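Side-chain contacts in aerobactin synthase IucA (Klebsiella pneumoniae subsp. pneumoniae, PDB 5JM8), which is an ATP-binding NIS synthetase that probably condenses citrate with N6-acetyl-N6-hydroxylysine on the way to the siderophore aerobactin: residues W222-H227 against G329-R334; A207-Q212 against L268-S273; T415-A418 against L422-L425. One frame throughout, in Å; residues are numbered along the deposited sequence.

Interaction 1: W222-H227 against G329-R334; sequences WLFPLH and GWAGLR
The phenyl ring of Phe224 meets Leu333 with its face and Gly332 with its rim, and nearly all of the contact is measured from that ring. Over one face sits a methyl group: Leu333 CD2 lies 3.9 Å from the centroid of the Phe224 ring and only 10° off the ring normal, which meets the definition of a CH-pi contact. The leucine side chain slants across the ring, and its branch point is close as well, with Leu333 CG 3.6 Å from Phe224 CE2. At the rim the partner is main chain. Phe224 CZ comes to 3.6 Å from Gly332 CA, which lies near the plane of the ring. The methyl of Ala331 approaches at a slant, its CB 3.9 Å from Phe224 CE1. The CB of Phe224 already points toward 329-334, and with CG anti to the backbone N (chi1 -174°) the ring is set beside the carbonyl carbon of its own residue. The supporting strands cross almost at right angles, 98° between their directions, with their axes 8.6 Å apart at closest approach. Strand 221-226 is an outer strand of a three-stranded antiparallel sheet, whereas strand 329-334 belongs to the larger antiparallel sheet, so the ring lies where a strand of one sheet crosses a strand of the other at close to a right angle. The ring of Phe346, on strand 345-350 of that larger sheet, meets that of Phe224, and Val184 touches both Phe224 and Leu333. The contact is buried and apolar, with neither charge nor polar side-chain group involved; its chemistry implies that dispersion and shape fit join the two sheets here.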
# COMPACT_ATOMS: atom_id res chain seq x y z
N TRP A 222 -23.41 2.90 -27.17
CA TRP A 222 -22.98 2.61 -25.81
C TRP A 222 -21.97 1.46 -25.75
O TRP A 222 -21.97 0.58 -26.61
CB TRP A 222 -24.18 2.24 -24.93
CG TRP A 222 -25.24 3.30 -24.87
CD1 TRP A 222 -25.19 4.55 -25.40
CD2 TRP A 222 -26.52 3.18 -24.24
NE1 TRP A 222 -26.36 5.22 -25.14
CE2 TRP A 222 -27.19 4.40 -24.43
CE3 TRP A 222 -27.17 2.16 -23.53
CZ2 TRP A 222 -28.48 4.63 -23.94
CZ3 TRP A 222 -28.44 2.39 -23.05
CH2 TRP A 222 -29.08 3.61 -23.25
N LEU A 223 -21.12 1.48 -24.73
CA LEU A 223 -20.17 0.40 -24.49
C LEU A 223 -20.85 -0.72 -23.71
O LEU A 223 -21.53 -0.47 -22.72
CB LEU A 223 -18.95 0.93 -23.74
CG LEU A 223 -18.13 2.00 -24.46
CD1 LEU A 223 -17.06 2.56 -23.54
CD2 LEU A 223 -17.52 1.45 -25.73
N PHE A 224 -20.64 -1.95 -24.17
CA PHE A 224 -21.36 -3.11 -23.65
C PHE A 224 -20.37 -4.23 -23.33
O PHE A 224 -19.74 -4.78 -24.23
CB PHE A 224 -22.40 -3.57 -24.67
CG PHE A 224 -23.30 -4.66 -24.18
CD1 PHE A 224 -24.45 -4.36 -23.47
CD2 PHE A 224 -23.01 -5.98 -24.45
CE1 PHE A 224 -25.28 -5.37 -23.03
CE2 PHE A 224 -23.84 -6.99 -24.01
CZ PHE A 224 -24.98 -6.69 -23.30
N PRO A 225 -20.23 -4.59 -22.04
CA PRO A 225 -19.22 -5.58 -21.65
C PRO A 225 -19.63 -7.02 -21.94
O PRO A 225 -20.81 -7.35 -21.84
CB PRO A 225 -19.08 -5.35 -20.15
CG PRO A 225 -20.43 -4.91 -19.72
CD PRO A 225 -20.99 -4.10 -20.87
N LEU A 226 -18.65 -7.85 -22.28
CA LEU A 226 -18.89 -9.27 -22.57
C LEU A 226 -17.82 -10.17 -21.97
O LEU A 226 -16.68 -9.75 -21.76
CB LEU A 226 -18.96 -9.51 -24.08
CG LEU A 226 -20.28 -9.21 -24.79
CD1 LEU A 226 -20.34 -7.77 -25.24
CD2 LEU A 226 -20.47 -10.15 -25.96
N HIS A 227 -18.19 -11.42 -21.72
CA HIS A 227 -17.24 -12.45 -21.33
C HIS A 227 -16.45 -12.84 -22.57
O HIS A 227 -17.06 -13.11 -23.62
CB HIS A 227 -17.97 -13.65 -20.72
CG HIS A 227 -17.06 -14.68 -20.12
ND1 HIS A 227 -16.14 -15.39 -20.86
CD2 HIS A 227 -16.95 -15.14 -18.85
CE1 HIS A 227 -15.49 -16.23 -20.08
NE2 HIS A 227 -15.96 -16.09 -18.85
N GLY A 329 -28.82 -4.27 -11.19
CA GLY A 329 -28.69 -3.88 -12.58
C GLY A 329 -28.37 -5.06 -13.48
O GLY A 329 -27.69 -6.00 -13.08
N TRP A 330 -28.89 -5.01 -14.71
CA TRP A 330 -28.62 -6.05 -15.69
C TRP A 330 -28.81 -5.50 -17.09
O TRP A 330 -29.49 -4.50 -17.30
CB TRP A 330 -29.53 -7.26 -15.48
CG TRP A 330 -30.99 -6.98 -15.71
CD1 TRP A 330 -31.91 -6.61 -14.78
CD2 TRP A 330 -31.69 -7.04 -16.96
NE1 TRP A 330 -33.14 -6.45 -15.37
CE2 TRP A 330 -33.03 -6.70 -16.71
CE3 TRP A 330 -31.31 -7.35 -18.27
CZ2 TRP A 330 -34.00 -6.66 -17.71
CZ3 TRP A 330 -32.27 -7.31 -19.27
CH2 TRP A 330 -33.60 -6.97 -18.98
N ALA A 331 -28.22 -6.18 -18.06
CA ALA A 331 -28.34 -5.77 -19.45
C ALA A 331 -28.15 -6.96 -20.37
O ALA A 331 -27.68 -8.02 -19.96
CB ALA A 331 -27.33 -4.68 -19.76
N GLY A 332 -28.53 -6.78 -21.63
CA GLY A 332 -28.38 -7.81 -22.63
C GLY A 332 -28.54 -7.23 -24.02
O GLY A 332 -28.89 -6.06 -24.18
N LEU A 333 -28.26 -8.06 -25.02
CA LEU A 333 -28.44 -7.65 -26.41
C LEU A 333 -29.75 -8.19 -26.94
O LEU A 333 -30.17 -9.30 -26.58
CB LEU A 333 -27.28 -8.15 -27.27
CG LEU A 333 -25.90 -7.58 -26.94
CD1 LEU A 333 -24.84 -8.30 -27.75
CD2 LEU A 333 -25.85 -6.08 -27.19
N ARG A 334 -30.41 -7.40 -27.78
CA ARG A 334 -31.60 -7.85 -28.49
C ARG A 334 -31.30 -7.90 -29.98
O ARG A 334 -30.55 -7.07 -30.50
CB ARG A 334 -32.78 -6.91 -28.21
CG ARG A 334 -32.42 -5.45 -28.34
CD ARG A 334 -33.64 -4.54 -28.42
NE ARG A 334 -34.52 -4.65 -27.27
CZ ARG A 334 -34.55 -3.80 -26.25
NH1 ARG A 334 -33.73 -2.75 -26.22
NH2 ARG A 334 -35.40 -3.98 -25.25

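Interaction 2: A207-Q212 against L268-S273; sequences AENAPQ and LYCATS
A type I beta turn from Cys270 to Ser273, in the hairpin connection between the antiparallel strands 267-269 and 275-284, packs against Glu208 and Asn209 of helix 198-209. The turn is closed by its own backbone bond, from Ser273 N to Cys270 O at 2.9 Å. Across the contact the nearest approach is that of the Asn209 amide to Ser273: OD1 of Asn209 lies 3.4 Å from CB of Ser273. The CB of Cys270 points toward the helix, and with chi1 at -180° its SG ends 3.9 Å from Asn209 OD1. Neither Asn209 ND2 with Ser273 OG, 3.5 Å apart, nor Glu208 OE2 with Ser273 OG, at 3.8 Å, qualifies as a hydrogen bond. Each of these polar ends is engaged nearby instead: Glu208 OE2 accepts from Arg274 N, Ser273 OG bonds to Asp275 O, and Asn209 ND2 turns back to Phe205 O in its own helix. A water bridges the two segments. It donates to Glu208 O at 2.6 Å and to Asn209 OD1 at 2.7 Å, and accepts a bond from Thr272 OG1 at 2.7 Å. With ND2 tied to Phe205 O and OD1 to the water, the Asn209 amide has both ends held, which should fix its rotation. Trp259 of strand 258-261 touches Asn209, Cys270 and Ser273 alike, and Pro211 packs on Arg274 of the second subunit, so the site lies beside a subunit interface. The chemistry implies two polar links between helix and hairpin, one ordered water and the direct bond of Glu208 to Arg274 N just past the turn, while Asn209 and Ser273 also bond within their own elements.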
# COMPACT_ATOMS: atom_id res chain seq x y z
N ALA A 207 -16.18 3.24 -17.80
CA ALA A 207 -15.23 4.29 -17.46
C ALA A 207 -14.19 3.80 -16.45
O ALA A 207 -13.01 4.12 -16.57
CB ALA A 207 -15.96 5.50 -16.91
N GLU A 208 -14.63 3.03 -15.46
CA GLU A 208 -13.74 2.60 -14.39
C GLU A 208 -13.09 1.25 -14.67
O GLU A 208 -12.31 0.76 -13.86
CB GLU A 208 -14.50 2.56 -13.06
CG GLU A 208 -15.56 1.47 -12.96
CD GLU A 208 -16.35 1.56 -11.66
OE1 GLU A 208 -16.18 2.55 -10.92
OE2 GLU A 208 -17.14 0.63 -11.38
N ASN A 209 -13.40 0.66 -15.82
CA ASN A 209 -12.83 -0.64 -16.20
C ASN A 209 -12.06 -0.62 -17.51
O ASN A 209 -11.03 -1.29 -17.64
CB ASN A 209 -13.93 -1.69 -16.29
CG ASN A 209 -14.45 -2.11 -14.93
OD1 ASN A 209 -13.73 -2.75 -14.16
ND2 ASN A 209 -15.69 -1.76 -14.63
N ALA A 210 -12.55 0.15 -18.48
CA ALA A 210 -11.87 0.30 -19.76
C ALA A 210 -12.00 1.73 -20.27
O ALA A 210 -12.67 1.97 -21.28
CB ALA A 210 -12.42 -0.68 -20.77
N PRO A 211 -11.37 2.68 -19.57
CA PRO A 211 -11.47 4.11 -19.90
C PRO A 211 -11.07 4.42 -21.34
O PRO A 211 -11.62 5.33 -21.95
CB PRO A 211 -10.49 4.78 -18.93
CG PRO A 211 -10.15 3.77 -17.92
CD PRO A 211 -10.41 2.43 -18.48
N GLN A 212 -10.11 3.67 -21.87
CA GLN A 212 -9.54 3.98 -23.17
C GLN A 212 -10.50 3.65 -24.32
O GLN A 212 -10.19 3.91 -25.48
CB GLN A 212 -8.20 3.25 -23.37
CG GLN A 212 -8.29 1.74 -23.50
CD GLN A 212 -8.28 1.01 -22.16
OE1 GLN A 212 -8.47 1.62 -21.11
NE2 GLN A 212 -8.06 -0.30 -22.21
N LEU A 268 -17.32 -12.69 -12.29
CA LEU A 268 -15.97 -12.14 -12.32
C LEU A 268 -15.78 -11.06 -11.25
O LEU A 268 -16.73 -10.39 -10.85
CB LEU A 268 -15.67 -11.55 -13.70
CG LEU A 268 -15.28 -12.52 -14.82
CD1 LEU A 268 -16.29 -13.65 -14.96
CD2 LEU A 268 -15.13 -11.77 -16.13
N TYR A 269 -14.53 -10.90 -10.81
CA TYR A 269 -14.19 -9.91 -9.79
C TYR A 269 -13.04 -9.01 -10.26
O TYR A 269 -12.05 -9.49 -10.81
CB TYR A 269 -13.82 -10.60 -8.48
CG TYR A 269 -13.15 -9.71 -7.45
CD1 TYR A 269 -13.87 -8.71 -6.80
CD2 TYR A 269 -11.81 -9.88 -7.12
CE1 TYR A 269 -13.26 -7.90 -5.85
CE2 TYR A 269 -11.20 -9.08 -6.18
CZ TYR A 269 -11.93 -8.09 -5.55
OH TYR A 269 -11.31 -7.30 -4.61
N CYS A 270 -13.20 -7.71 -10.05
CA CYS A 270 -12.14 -6.73 -10.30
C CYS A 270 -12.05 -5.80 -9.09
O CYS A 270 -12.99 -5.08 -8.78
CB CYS A 270 -12.42 -5.93 -11.58
SG CYS A 270 -11.17 -4.69 -11.99
N ALA A 271 -10.90 -5.84 -8.41
CA ALA A 271 -10.73 -5.18 -7.12
C ALA A 271 -11.01 -3.68 -7.18
O ALA A 271 -11.42 -3.08 -6.19
CB ALA A 271 -9.32 -5.43 -6.59
N THR A 272 -10.78 -3.09 -8.35
CA THR A 272 -10.95 -1.65 -8.52
C THR A 272 -12.32 -1.29 -9.09
O THR A 272 -12.65 -0.11 -9.22
CB THR A 272 -9.87 -1.08 -9.46
OG1 THR A 272 -9.94 -1.75 -10.73
CG2 THR A 272 -8.48 -1.29 -8.86
N SER A 273 -13.11 -2.30 -9.42
CA SER A 273 -14.44 -2.08 -9.98
C SER A 273 -15.50 -2.00 -8.89
O SER A 273 -15.59 -2.87 -8.02
CB SER A 273 -14.81 -3.19 -10.96
OG SER A 273 -16.15 -3.06 -11.38
O HOH W 1 -11.87 -1.45 -12.62

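Interaction 3: T415-A418 against L422-L425; sequences TAEA and LVLL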
# COMPACT_ATOMS: atom_id res chain seq x y z
N THR A 415 -33.30 -15.44 10.93
CA THR A 415 -34.16 -14.36 11.41
C THR A 415 -34.83 -13.63 10.24
O THR A 415 -35.97 -13.20 10.35
CB THR A 415 -33.38 -13.34 12.25
OG1 THR A 415 -32.80 -13.99 13.39
CG2 THR A 415 -34.29 -12.22 12.73
N ALA A 416 -34.10 -13.50 9.14
CA ALA A 416 -34.63 -12.85 7.95
C ALA A 416 -35.84 -13.61 7.40
O ALA A 416 -36.79 -13.01 6.90
CB ALA A 416 -33.56 -12.74 6.89
N GLU A 417 -35.79 -14.93 7.49
CA GLU A 417 -36.91 -15.77 7.06
C GLU A 417 -38.05 -15.76 8.07
O GLU A 417 -39.21 -15.61 7.71
CB GLU A 417 -36.43 -17.22 6.84
CG GLU A 417 -37.53 -18.18 6.39
CD GLU A 417 -38.44 -18.65 7.52
OE1 GLU A 417 -37.91 -18.98 8.60
OE2 GLU A 417 -39.67 -18.67 7.32
N ALA A 418 -37.71 -15.93 9.35
CA ALA A 418 -38.73 -16.05 10.38
C ALA A 418 -39.50 -14.74 10.59
O ALA A 418 -40.73 -14.73 10.55
CB ALA A 418 -38.10 -16.50 11.68
N LEU A 422 -38.09 -13.46 4.40
CA LEU A 422 -37.09 -13.45 3.34
C LEU A 422 -36.24 -14.72 3.36
O LEU A 422 -35.57 -15.02 4.35
CB LEU A 422 -36.19 -12.22 3.47
CG LEU A 422 -34.94 -12.17 2.58
CD1 LEU A 422 -35.32 -12.21 1.11
CD2 LEU A 422 -34.12 -10.94 2.90
N VAL A 423 -36.27 -15.46 2.26
CA VAL A 423 -35.50 -16.69 2.13
C VAL A 423 -34.24 -16.45 1.32
O VAL A 423 -34.31 -16.16 0.12
CB VAL A 423 -36.34 -17.80 1.47
CG1 VAL A 423 -35.55 -19.10 1.40
CG2 VAL A 423 -37.64 -18.01 2.23
N LEU A 424 -33.08 -16.56 1.97
CA LEU A 424 -31.80 -16.54 1.28
C LEU A 424 -31.16 -17.92 1.38
O LEU A 424 -30.67 -18.31 2.44
CB LEU A 424 -30.87 -15.48 1.86
CG LEU A 424 -31.33 -14.02 1.74
CD1 LEU A 424 -30.31 -13.09 2.37
CD2 LEU A 424 -31.57 -13.64 0.29
N LEU A 425 -31.19 -18.66 0.27
CA LEU A 425 -30.64 -20.01 0.23
C LEU A 425 -29.13 -19.95 0.18
O LEU A 425 -28.53 -19.91 -0.90
CB LEU A 425 -31.19 -20.78 -0.96
CG LEU A 425 -32.72 -20.93 -0.98
CD1 LEU A 425 -33.18 -21.52 -2.30
CD2 LEU A 425 -33.20 -21.78 0.19
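Ala416 and Leu422 share the one hydrogen bond of this contact: Leu422 N donates to Ala416 O over 2.9 Å, with an N-H...O angle of 154°. The same stretch of backbone also makes close approaches that are not bonds. Glu417 N and Leu422 O are 3.1 Å apart, but the angle is poor, and Glu417 CA lies just as near to Leu422 O, at 3.1 Å. Leu422 O is thus pressed against the helix backbone, and Glu417 CB is 3.4 Å from it. All this belongs to a tight helix-to-strand junction, in which helix 394-420 ends and strand 422-424 follows almost at once. The bond runs from N of residue i+6 to O of residue i, one residue longer than the 6-to-1 bond of a Schellman motif, so the spacing does not fit that name. Strand 422-424 goes on to pair antiparallel with strand 451-453, while Glu417 O bonds to His456 NE2. Side-chain contact is looser. The apolar pair is Ala416 CB and Leu422 CB, 4.3 Å apart. Glu417 adds a van der Waals contact of its methylene with a valine methyl, its CG 4.2 Å from Val423 CG2. The latter two side chains run side by side in the same direction; CG of Glu417 is anti to its own N (chi1 180°), which lays the methylene part of the chain beside the valine branch. Leu478 of helix 475-500 touches both residues. Farther along, Leu425 O bonds to Asn430 ND2, and Asn430 belongs to the magnesium site.

In the fold
All three contacts are largely buried, yet they differ in kind. Interactions 1 and 2 are neighbours, their centres 15 Å apart and joined by His227 CD2 resting 4.2 Å from Leu268 CD1; their segments alternate along the chain, and one segment of each, 329-334 and 268-273, belongs to the same large beta-sheet of the IucA/IucC region. Interaction 1 is the wholly apolar one. Interaction 2, by contrast, lies beside the second subunit, includes the exposed Thr272 and relies partly on water. Interaction 3 stands apart, with its centre more than 30 Å from the other two and in the FhuF-like region. It is also local, linking consecutive elements by a direct backbone bond where the others join distant segments.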